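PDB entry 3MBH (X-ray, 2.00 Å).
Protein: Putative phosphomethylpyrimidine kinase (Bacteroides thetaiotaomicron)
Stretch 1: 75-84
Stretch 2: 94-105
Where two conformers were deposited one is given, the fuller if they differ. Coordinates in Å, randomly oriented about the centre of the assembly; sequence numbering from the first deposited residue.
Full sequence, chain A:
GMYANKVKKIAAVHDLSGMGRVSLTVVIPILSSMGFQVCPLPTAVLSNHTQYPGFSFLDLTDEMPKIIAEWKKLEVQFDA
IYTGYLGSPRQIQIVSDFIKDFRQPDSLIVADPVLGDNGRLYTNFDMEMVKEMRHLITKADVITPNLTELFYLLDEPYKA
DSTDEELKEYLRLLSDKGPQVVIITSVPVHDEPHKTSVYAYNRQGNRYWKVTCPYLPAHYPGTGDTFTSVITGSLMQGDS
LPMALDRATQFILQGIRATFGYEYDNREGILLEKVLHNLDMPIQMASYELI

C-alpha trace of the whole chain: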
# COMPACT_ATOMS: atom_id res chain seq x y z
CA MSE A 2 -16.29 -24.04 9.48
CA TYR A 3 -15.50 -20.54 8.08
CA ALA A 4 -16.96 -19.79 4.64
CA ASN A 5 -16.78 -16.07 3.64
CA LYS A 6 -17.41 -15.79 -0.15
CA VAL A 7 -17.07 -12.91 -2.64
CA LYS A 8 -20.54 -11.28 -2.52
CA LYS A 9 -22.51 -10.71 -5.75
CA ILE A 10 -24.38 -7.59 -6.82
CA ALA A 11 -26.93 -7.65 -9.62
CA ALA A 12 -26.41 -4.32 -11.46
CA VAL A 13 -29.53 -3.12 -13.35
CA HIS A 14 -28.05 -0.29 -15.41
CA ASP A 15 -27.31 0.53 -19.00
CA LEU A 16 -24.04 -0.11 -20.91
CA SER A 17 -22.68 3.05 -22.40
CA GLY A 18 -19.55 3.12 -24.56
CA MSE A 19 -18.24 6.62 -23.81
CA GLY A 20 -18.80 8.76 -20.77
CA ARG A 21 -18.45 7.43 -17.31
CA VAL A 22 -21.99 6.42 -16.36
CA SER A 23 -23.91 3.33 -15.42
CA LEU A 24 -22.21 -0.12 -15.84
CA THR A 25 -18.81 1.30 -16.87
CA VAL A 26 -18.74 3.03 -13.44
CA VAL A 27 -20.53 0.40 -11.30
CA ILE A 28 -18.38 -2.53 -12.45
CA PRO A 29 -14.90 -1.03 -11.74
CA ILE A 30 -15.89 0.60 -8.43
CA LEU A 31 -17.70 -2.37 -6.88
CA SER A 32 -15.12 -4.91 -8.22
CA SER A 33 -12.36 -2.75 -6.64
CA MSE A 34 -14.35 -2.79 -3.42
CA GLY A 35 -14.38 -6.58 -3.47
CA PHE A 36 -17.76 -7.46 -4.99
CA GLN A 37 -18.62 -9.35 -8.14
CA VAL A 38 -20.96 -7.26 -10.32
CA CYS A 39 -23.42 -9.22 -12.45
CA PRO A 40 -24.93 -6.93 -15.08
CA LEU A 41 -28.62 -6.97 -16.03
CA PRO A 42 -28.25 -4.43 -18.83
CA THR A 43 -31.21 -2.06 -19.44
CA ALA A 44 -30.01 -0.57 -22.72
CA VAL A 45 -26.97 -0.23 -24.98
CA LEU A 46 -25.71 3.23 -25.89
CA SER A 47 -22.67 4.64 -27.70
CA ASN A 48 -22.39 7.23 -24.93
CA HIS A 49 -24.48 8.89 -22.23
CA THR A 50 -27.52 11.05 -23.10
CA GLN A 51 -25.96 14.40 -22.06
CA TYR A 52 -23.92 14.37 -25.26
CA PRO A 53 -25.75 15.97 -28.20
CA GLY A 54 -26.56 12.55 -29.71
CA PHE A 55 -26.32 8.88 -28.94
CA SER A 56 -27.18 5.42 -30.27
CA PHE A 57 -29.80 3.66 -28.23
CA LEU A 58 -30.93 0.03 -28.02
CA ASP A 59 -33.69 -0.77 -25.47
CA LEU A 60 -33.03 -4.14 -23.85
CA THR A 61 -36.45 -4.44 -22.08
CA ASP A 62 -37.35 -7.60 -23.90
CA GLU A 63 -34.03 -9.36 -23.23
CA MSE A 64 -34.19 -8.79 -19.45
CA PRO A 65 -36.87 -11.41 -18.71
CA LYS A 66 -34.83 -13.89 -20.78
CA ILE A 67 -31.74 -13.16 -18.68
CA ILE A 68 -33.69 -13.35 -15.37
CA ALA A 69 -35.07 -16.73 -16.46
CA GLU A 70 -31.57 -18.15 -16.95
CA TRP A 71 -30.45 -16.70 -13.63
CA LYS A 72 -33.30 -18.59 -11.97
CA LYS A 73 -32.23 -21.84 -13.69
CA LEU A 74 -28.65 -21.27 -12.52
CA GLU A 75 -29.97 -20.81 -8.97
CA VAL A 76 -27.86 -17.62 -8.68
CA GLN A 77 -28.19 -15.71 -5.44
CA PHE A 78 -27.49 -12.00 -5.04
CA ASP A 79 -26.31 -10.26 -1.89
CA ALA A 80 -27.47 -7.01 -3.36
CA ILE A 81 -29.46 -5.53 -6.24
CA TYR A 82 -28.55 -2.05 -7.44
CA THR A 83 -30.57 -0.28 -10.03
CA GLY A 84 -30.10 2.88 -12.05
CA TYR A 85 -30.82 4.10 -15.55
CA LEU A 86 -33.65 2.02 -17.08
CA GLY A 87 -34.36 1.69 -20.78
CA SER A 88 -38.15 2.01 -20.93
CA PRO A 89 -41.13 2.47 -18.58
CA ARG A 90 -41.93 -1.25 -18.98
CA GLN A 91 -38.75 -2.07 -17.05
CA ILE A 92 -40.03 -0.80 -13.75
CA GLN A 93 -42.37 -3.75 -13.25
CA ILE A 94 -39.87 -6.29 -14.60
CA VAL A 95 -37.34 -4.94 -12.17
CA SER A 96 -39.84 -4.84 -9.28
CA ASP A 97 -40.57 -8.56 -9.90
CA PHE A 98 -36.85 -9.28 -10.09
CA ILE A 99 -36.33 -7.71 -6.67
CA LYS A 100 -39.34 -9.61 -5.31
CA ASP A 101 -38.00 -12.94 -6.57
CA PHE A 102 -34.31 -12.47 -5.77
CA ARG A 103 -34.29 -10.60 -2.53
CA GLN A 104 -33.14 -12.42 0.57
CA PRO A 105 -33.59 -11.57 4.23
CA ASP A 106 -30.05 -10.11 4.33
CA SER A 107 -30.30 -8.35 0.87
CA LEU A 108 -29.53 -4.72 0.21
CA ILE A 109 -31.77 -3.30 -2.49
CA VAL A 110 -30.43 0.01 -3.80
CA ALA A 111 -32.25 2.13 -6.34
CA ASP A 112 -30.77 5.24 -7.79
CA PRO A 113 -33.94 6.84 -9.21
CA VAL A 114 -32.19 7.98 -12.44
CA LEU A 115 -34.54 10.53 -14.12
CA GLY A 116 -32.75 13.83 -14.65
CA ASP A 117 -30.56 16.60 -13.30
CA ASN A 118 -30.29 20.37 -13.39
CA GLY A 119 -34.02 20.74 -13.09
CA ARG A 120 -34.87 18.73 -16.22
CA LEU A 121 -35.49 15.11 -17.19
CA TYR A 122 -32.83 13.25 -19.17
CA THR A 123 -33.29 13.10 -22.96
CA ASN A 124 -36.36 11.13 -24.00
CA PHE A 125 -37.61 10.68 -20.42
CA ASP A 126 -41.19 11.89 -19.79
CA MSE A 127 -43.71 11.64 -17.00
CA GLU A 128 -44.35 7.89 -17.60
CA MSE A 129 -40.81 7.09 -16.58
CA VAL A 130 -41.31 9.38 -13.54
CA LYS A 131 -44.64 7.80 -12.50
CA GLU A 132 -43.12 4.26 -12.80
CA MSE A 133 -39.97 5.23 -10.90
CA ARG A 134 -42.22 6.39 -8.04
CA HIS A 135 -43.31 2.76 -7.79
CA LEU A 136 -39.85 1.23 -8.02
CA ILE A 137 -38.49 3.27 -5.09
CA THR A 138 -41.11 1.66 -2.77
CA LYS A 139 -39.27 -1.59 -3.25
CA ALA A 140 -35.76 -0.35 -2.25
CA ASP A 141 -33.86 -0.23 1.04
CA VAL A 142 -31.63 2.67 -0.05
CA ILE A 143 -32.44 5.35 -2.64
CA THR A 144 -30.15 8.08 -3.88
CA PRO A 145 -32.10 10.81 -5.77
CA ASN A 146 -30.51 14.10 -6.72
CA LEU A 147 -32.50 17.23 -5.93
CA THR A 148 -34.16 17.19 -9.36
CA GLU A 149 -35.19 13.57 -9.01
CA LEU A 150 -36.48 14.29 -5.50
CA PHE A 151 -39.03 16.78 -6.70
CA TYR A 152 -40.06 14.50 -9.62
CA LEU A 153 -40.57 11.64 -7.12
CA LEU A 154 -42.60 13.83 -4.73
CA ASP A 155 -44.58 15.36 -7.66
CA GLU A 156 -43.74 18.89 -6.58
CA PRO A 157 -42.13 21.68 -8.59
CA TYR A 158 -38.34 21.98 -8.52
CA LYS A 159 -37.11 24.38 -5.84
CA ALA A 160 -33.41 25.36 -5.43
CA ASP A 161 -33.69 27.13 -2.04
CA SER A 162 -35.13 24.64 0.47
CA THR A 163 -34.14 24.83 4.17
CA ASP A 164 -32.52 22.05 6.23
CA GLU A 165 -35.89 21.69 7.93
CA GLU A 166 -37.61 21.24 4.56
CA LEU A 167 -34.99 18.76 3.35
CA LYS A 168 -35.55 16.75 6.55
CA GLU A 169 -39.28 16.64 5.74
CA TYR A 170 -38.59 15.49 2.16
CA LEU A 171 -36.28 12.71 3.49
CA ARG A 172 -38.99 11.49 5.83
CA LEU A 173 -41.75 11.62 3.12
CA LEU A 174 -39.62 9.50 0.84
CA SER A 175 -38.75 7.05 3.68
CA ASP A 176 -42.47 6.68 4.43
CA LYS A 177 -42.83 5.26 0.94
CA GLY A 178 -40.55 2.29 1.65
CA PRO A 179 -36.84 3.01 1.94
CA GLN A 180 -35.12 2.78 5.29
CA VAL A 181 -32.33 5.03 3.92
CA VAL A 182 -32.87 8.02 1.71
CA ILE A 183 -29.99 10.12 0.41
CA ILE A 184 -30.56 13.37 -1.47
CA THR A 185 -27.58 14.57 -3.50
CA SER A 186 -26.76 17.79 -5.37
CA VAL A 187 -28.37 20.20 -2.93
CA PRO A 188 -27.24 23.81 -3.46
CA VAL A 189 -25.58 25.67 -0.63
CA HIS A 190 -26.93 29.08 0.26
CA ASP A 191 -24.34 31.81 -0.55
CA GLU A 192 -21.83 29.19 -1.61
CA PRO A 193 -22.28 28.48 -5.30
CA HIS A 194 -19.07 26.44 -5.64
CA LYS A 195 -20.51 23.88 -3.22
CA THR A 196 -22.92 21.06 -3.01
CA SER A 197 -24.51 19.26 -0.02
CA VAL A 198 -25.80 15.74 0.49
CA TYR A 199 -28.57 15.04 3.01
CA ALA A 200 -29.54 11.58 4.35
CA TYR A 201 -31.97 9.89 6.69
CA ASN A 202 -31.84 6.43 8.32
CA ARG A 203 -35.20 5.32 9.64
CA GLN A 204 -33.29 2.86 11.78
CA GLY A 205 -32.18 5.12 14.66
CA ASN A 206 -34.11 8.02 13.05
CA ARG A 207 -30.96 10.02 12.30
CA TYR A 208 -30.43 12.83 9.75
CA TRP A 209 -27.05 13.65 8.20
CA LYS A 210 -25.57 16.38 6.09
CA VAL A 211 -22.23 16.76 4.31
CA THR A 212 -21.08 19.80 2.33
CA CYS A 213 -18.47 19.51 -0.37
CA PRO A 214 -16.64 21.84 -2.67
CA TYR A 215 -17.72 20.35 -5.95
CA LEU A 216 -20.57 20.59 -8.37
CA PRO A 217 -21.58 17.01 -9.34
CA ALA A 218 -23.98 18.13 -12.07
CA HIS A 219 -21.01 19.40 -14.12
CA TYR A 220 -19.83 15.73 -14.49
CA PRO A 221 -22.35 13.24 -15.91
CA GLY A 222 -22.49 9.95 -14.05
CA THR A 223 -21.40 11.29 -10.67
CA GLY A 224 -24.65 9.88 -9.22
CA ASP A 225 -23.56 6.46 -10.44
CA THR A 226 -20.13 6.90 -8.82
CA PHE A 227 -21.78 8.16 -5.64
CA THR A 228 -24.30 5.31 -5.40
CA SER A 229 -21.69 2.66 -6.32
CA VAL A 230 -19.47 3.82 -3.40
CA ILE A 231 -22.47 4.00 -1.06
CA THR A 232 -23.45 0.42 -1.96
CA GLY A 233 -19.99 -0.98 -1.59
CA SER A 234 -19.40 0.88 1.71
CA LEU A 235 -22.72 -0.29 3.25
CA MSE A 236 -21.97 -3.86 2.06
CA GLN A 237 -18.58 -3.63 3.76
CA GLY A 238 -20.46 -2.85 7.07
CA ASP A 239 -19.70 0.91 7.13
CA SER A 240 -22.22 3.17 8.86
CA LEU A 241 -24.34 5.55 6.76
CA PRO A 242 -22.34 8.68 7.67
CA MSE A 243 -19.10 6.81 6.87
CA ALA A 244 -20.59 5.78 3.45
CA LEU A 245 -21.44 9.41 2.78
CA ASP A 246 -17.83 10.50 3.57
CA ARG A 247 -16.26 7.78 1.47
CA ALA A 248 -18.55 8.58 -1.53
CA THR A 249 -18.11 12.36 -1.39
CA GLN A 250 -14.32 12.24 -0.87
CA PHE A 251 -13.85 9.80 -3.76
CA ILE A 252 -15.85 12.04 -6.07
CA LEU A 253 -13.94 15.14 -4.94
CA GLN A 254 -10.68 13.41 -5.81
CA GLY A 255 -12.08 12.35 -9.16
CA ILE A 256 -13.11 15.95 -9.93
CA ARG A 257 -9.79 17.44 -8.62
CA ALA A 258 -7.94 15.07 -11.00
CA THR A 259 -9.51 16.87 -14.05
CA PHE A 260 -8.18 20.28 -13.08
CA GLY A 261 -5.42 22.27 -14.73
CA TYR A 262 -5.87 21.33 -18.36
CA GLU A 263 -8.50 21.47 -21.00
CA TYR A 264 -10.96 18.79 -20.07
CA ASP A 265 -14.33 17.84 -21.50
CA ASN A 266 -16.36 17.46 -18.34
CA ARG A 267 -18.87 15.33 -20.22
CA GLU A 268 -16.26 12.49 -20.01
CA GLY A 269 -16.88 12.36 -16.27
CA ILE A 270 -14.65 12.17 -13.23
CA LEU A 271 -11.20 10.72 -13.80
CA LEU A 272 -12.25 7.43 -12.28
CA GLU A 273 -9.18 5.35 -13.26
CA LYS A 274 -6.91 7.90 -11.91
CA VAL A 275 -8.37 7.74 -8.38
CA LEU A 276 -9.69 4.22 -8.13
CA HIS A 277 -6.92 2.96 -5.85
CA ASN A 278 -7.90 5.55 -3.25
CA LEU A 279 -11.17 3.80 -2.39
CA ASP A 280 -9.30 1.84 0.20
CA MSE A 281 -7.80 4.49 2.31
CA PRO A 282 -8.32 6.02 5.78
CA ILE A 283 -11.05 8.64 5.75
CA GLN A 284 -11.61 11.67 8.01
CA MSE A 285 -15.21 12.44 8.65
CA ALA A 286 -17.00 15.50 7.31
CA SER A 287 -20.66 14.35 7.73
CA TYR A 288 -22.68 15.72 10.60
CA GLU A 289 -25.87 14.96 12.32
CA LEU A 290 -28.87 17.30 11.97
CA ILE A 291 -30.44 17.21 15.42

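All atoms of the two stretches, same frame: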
# COMPACT_ATOMS: atom_id res chain seq x y z
N GLU A 75 -29.83 -20.98 -10.42
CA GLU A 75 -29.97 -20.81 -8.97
C GLU A 75 -29.01 -19.74 -8.39
O GLU A 75 -28.52 -19.87 -7.28
CB GLU A 75 -29.86 -22.17 -8.28
CG GLU A 75 -30.98 -23.13 -8.75
CD GLU A 75 -30.99 -24.47 -8.02
OE1 GLU A 75 -29.97 -25.18 -8.02
OE2 GLU A 75 -32.05 -24.82 -7.45
N VAL A 76 -28.76 -18.66 -9.14
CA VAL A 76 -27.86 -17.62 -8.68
C VAL A 76 -28.53 -16.83 -7.56
O VAL A 76 -29.72 -16.56 -7.60
CB VAL A 76 -27.33 -16.70 -9.83
CG1 VAL A 76 -28.42 -16.12 -10.58
CG2 VAL A 76 -26.47 -15.56 -9.26
N GLN A 77 -27.73 -16.50 -6.56
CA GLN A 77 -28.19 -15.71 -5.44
C GLN A 77 -27.41 -14.40 -5.36
O GLN A 77 -26.19 -14.38 -5.46
CB GLN A 77 -28.01 -16.49 -4.15
CG GLN A 77 -28.78 -17.80 -4.07
CD GLN A 77 -30.17 -17.60 -3.51
OE1 GLN A 77 -30.62 -18.38 -2.67
NE2 GLN A 77 -30.83 -16.52 -3.93
N PHE A 78 -28.13 -13.30 -5.18
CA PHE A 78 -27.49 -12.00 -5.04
C PHE A 78 -27.51 -11.48 -3.63
O PHE A 78 -28.51 -11.58 -2.95
CB PHE A 78 -28.11 -10.99 -6.00
CG PHE A 78 -28.00 -11.40 -7.45
CD1 PHE A 78 -26.77 -11.43 -8.06
CD2 PHE A 78 -29.11 -11.78 -8.16
CE1 PHE A 78 -26.67 -11.84 -9.38
CE2 PHE A 78 -29.02 -12.16 -9.50
CZ PHE A 78 -27.82 -12.19 -10.11
N ASP A 79 -26.41 -10.90 -3.20
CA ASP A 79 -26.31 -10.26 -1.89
C ASP A 79 -26.86 -8.86 -1.96
O ASP A 79 -27.28 -8.29 -0.95
CB ASP A 79 -24.87 -10.29 -1.45
CG ASP A 79 -24.33 -11.72 -1.41
OD1 ASP A 79 -24.76 -12.41 -0.48
OD2 ASP A 79 -23.58 -12.17 -2.32
N ALA A 80 -26.88 -8.30 -3.17
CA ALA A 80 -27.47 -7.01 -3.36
C ALA A 80 -27.97 -6.84 -4.76
O ALA A 80 -27.53 -7.54 -5.63
CB ALA A 80 -26.47 -5.93 -3.03
N ILE A 81 -28.92 -5.92 -4.93
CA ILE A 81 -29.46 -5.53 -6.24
C ILE A 81 -29.44 -4.00 -6.27
O ILE A 81 -29.94 -3.34 -5.35
CB ILE A 81 -30.91 -6.01 -6.49
CG1 ILE A 81 -30.99 -7.53 -6.37
CG2 ILE A 81 -31.43 -5.47 -7.88
CD1 ILE A 81 -32.36 -8.15 -6.46
N TYR A 82 -28.82 -3.48 -7.33
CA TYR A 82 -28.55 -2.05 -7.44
C TYR A 82 -29.00 -1.62 -8.80
O TYR A 82 -28.41 -2.01 -9.82
CB TYR A 82 -27.04 -1.81 -7.18
CG TYR A 82 -26.45 -0.49 -7.60
CD1 TYR A 82 -27.23 0.66 -7.73
CD2 TYR A 82 -25.08 -0.35 -7.79
CE1 TYR A 82 -26.69 1.84 -8.15
CE2 TYR A 82 -24.52 0.84 -8.19
CZ TYR A 82 -25.30 1.94 -8.34
OH TYR A 82 -24.79 3.15 -8.75
N THR A 83 -29.97 -0.72 -8.81
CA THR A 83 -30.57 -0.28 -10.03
C THR A 83 -30.25 1.17 -10.32
O THR A 83 -30.08 1.98 -9.40
CB THR A 83 -32.14 -0.45 -10.01
OG1 THR A 83 -32.75 0.59 -9.22
CG2 THR A 83 -32.51 -1.78 -9.48
N GLY A 84 -30.25 1.51 -11.61
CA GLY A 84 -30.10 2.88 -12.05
C GLY A 84 -30.89 3.20 -13.31
O GLY A 84 -32.17 3.05 -13.37
N ILE A 94 -40.82 -5.16 -14.43
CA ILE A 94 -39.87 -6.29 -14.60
C ILE A 94 -38.85 -6.28 -13.48
O ILE A 94 -38.54 -7.31 -12.85
CB ILE A 94 -39.17 -6.28 -15.98
CG1 ILE A 94 -40.21 -6.48 -17.07
CG2 ILE A 94 -38.08 -7.39 -16.02
CD1 ILE A 94 -39.75 -6.15 -18.51
N VAL A 95 -38.35 -5.09 -13.19
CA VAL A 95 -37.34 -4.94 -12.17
C VAL A 95 -37.95 -5.13 -10.78
O VAL A 95 -37.34 -5.76 -9.95
CB VAL A 95 -36.62 -3.60 -12.30
CG1 VAL A 95 -35.66 -3.39 -11.13
CG2 VAL A 95 -35.82 -3.58 -13.66
N SER A 96 -39.15 -4.61 -10.55
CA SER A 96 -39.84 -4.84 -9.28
C SER A 96 -40.02 -6.34 -9.00
O SER A 96 -39.78 -6.81 -7.88
CB SER A 96 -41.18 -4.11 -9.26
OG SER A 96 -41.01 -2.75 -9.58
N ASP A 97 -40.42 -7.09 -10.02
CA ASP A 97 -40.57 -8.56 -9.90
C ASP A 97 -39.25 -9.26 -9.66
O ASP A 97 -39.21 -10.25 -8.93
CB ASP A 97 -41.24 -9.14 -11.15
CG ASP A 97 -42.73 -8.87 -11.18
OD1 ASP A 97 -43.28 -8.52 -10.12
OD2 ASP A 97 -43.37 -8.99 -12.25
N PHE A 98 -38.17 -8.75 -10.27
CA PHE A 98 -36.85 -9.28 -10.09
C PHE A 98 -36.42 -9.16 -8.64
O PHE A 98 -36.00 -10.15 -8.04
CB PHE A 98 -35.87 -8.56 -11.01
CG PHE A 98 -34.44 -8.94 -10.79
CD1 PHE A 98 -34.02 -10.23 -10.92
CD2 PHE A 98 -33.51 -7.97 -10.42
CE1 PHE A 98 -32.68 -10.58 -10.72
CE2 PHE A 98 -32.16 -8.30 -10.22
CZ PHE A 98 -31.75 -9.62 -10.35
N ILE A 99 -36.62 -7.97 -8.07
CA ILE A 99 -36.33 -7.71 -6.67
C ILE A 99 -37.18 -8.62 -5.77
O ILE A 99 -36.66 -9.23 -4.83
CB ILE A 99 -36.58 -6.24 -6.31
CG1 ILE A 99 -35.56 -5.37 -7.02
CG2 ILE A 99 -36.50 -6.05 -4.77
CD1 ILE A 99 -35.93 -3.90 -7.11
N LYS A 100 -38.47 -8.75 -6.10
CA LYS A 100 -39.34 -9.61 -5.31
C LYS A 100 -38.81 -11.05 -5.29
O LYS A 100 -38.76 -11.68 -4.23
CB LYS A 100 -40.76 -9.60 -5.83
CG LYS A 100 -41.79 -10.39 -4.94
CD LYS A 100 -43.15 -10.49 -5.62
CE LYS A 100 -43.04 -10.90 -7.09
NZ LYS A 100 -44.33 -11.48 -7.61
N ASP A 101 -38.42 -11.55 -6.45
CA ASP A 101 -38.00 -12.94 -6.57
C ASP A 101 -36.57 -13.22 -6.09
O ASP A 101 -36.23 -14.37 -5.79
CB ASP A 101 -38.13 -13.38 -8.01
CG ASP A 101 -39.59 -13.44 -8.50
OD1 ASP A 101 -40.53 -13.39 -7.69
OD2 ASP A 101 -39.78 -13.50 -9.71
N PHE A 102 -35.72 -12.21 -6.08
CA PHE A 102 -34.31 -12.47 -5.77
C PHE A 102 -33.87 -11.90 -4.44
O PHE A 102 -32.71 -12.04 -4.03
CB PHE A 102 -33.40 -11.98 -6.90
CG PHE A 102 -33.31 -12.93 -8.06
CD1 PHE A 102 -34.32 -13.01 -8.98
CD2 PHE A 102 -32.23 -13.77 -8.21
CE1 PHE A 102 -34.23 -13.89 -10.08
CE2 PHE A 102 -32.14 -14.65 -9.29
CZ PHE A 102 -33.14 -14.69 -10.22
N ARG A 103 -34.76 -11.21 -3.76
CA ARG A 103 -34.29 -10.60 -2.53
C ARG A 103 -34.17 -11.71 -1.49
O ARG A 103 -34.77 -12.77 -1.61
CB ARG A 103 -35.17 -9.47 -2.05
CG ARG A 103 -36.51 -9.89 -1.59
CD ARG A 103 -37.41 -8.62 -1.48
NE ARG A 103 -36.78 -7.65 -0.61
CZ ARG A 103 -36.90 -6.33 -0.69
NH1 ARG A 103 -37.67 -5.76 -1.60
NH2 ARG A 103 -36.22 -5.57 0.18
N GLN A 104 -33.30 -11.49 -0.53
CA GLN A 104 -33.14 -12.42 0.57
C GLN A 104 -33.38 -11.61 1.82
O GLN A 104 -33.51 -10.39 1.76
CB GLN A 104 -31.74 -13.07 0.53
CG GLN A 104 -31.61 -13.98 -0.68
CD GLN A 104 -30.22 -14.55 -0.86
OE1 GLN A 104 -29.34 -13.93 -1.50
NE2 GLN A 104 -30.02 -15.76 -0.37
N PRO A 105 -33.50 -12.29 2.96
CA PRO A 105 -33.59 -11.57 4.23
C PRO A 105 -32.41 -10.63 4.50
O PRO A 105 -32.59 -9.57 5.06
CB PRO A 105 -33.64 -12.70 5.26
CG PRO A 105 -34.14 -13.89 4.51
CD PRO A 105 -33.63 -13.75 3.11
O HOH W 1 -30.82 -13.84 -4.67
O HOH W 2 -30.67 -9.98 -3.34

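A strand and a helix running nearly antiparallel pack through an apolar seam of aliphatic and phenyl side chains, with two waters joining the backbones of Phe 78 and Phe 102. The axes of strand 80-83 and helix 94-102 approach to 10.0 Å at 169°, a spacing that leaves room for one interdigitated layer of side chains. Along the strand, Ile 81 and Thr 83 point toward the helix, while Ala 80 points away, as strand alternation requires. Ile 81 is the centre of the seam: its CG2 lies 3.7 Å from Phe 98 CE2 and its CD1 4.0 Å from Phe 102 CB, and CG2 also comes within 4.2 Å of Ile 99 CG1. One helical turn earlier, Thr 83 CG2 meets Val 95 CG1 at 3.9 Å, methyl against methyl. Before the strand, the Phe 78 ring reaches both helix phenyls, CE2 to Phe 98 CZ at 3.8 Å and CD2 to Phe 102 CD2 at 3.7 Å; its plane is oblique to that of Phe 102, at 40°. The edge of the Phe 102 ring faces Val 76 O, 3.5 Å from CE2. Polar linkage runs through water: Phe 102 O accepts from water 1, which accepts from Phe 78 N, and from water 2, which also donates to Phe 78 O.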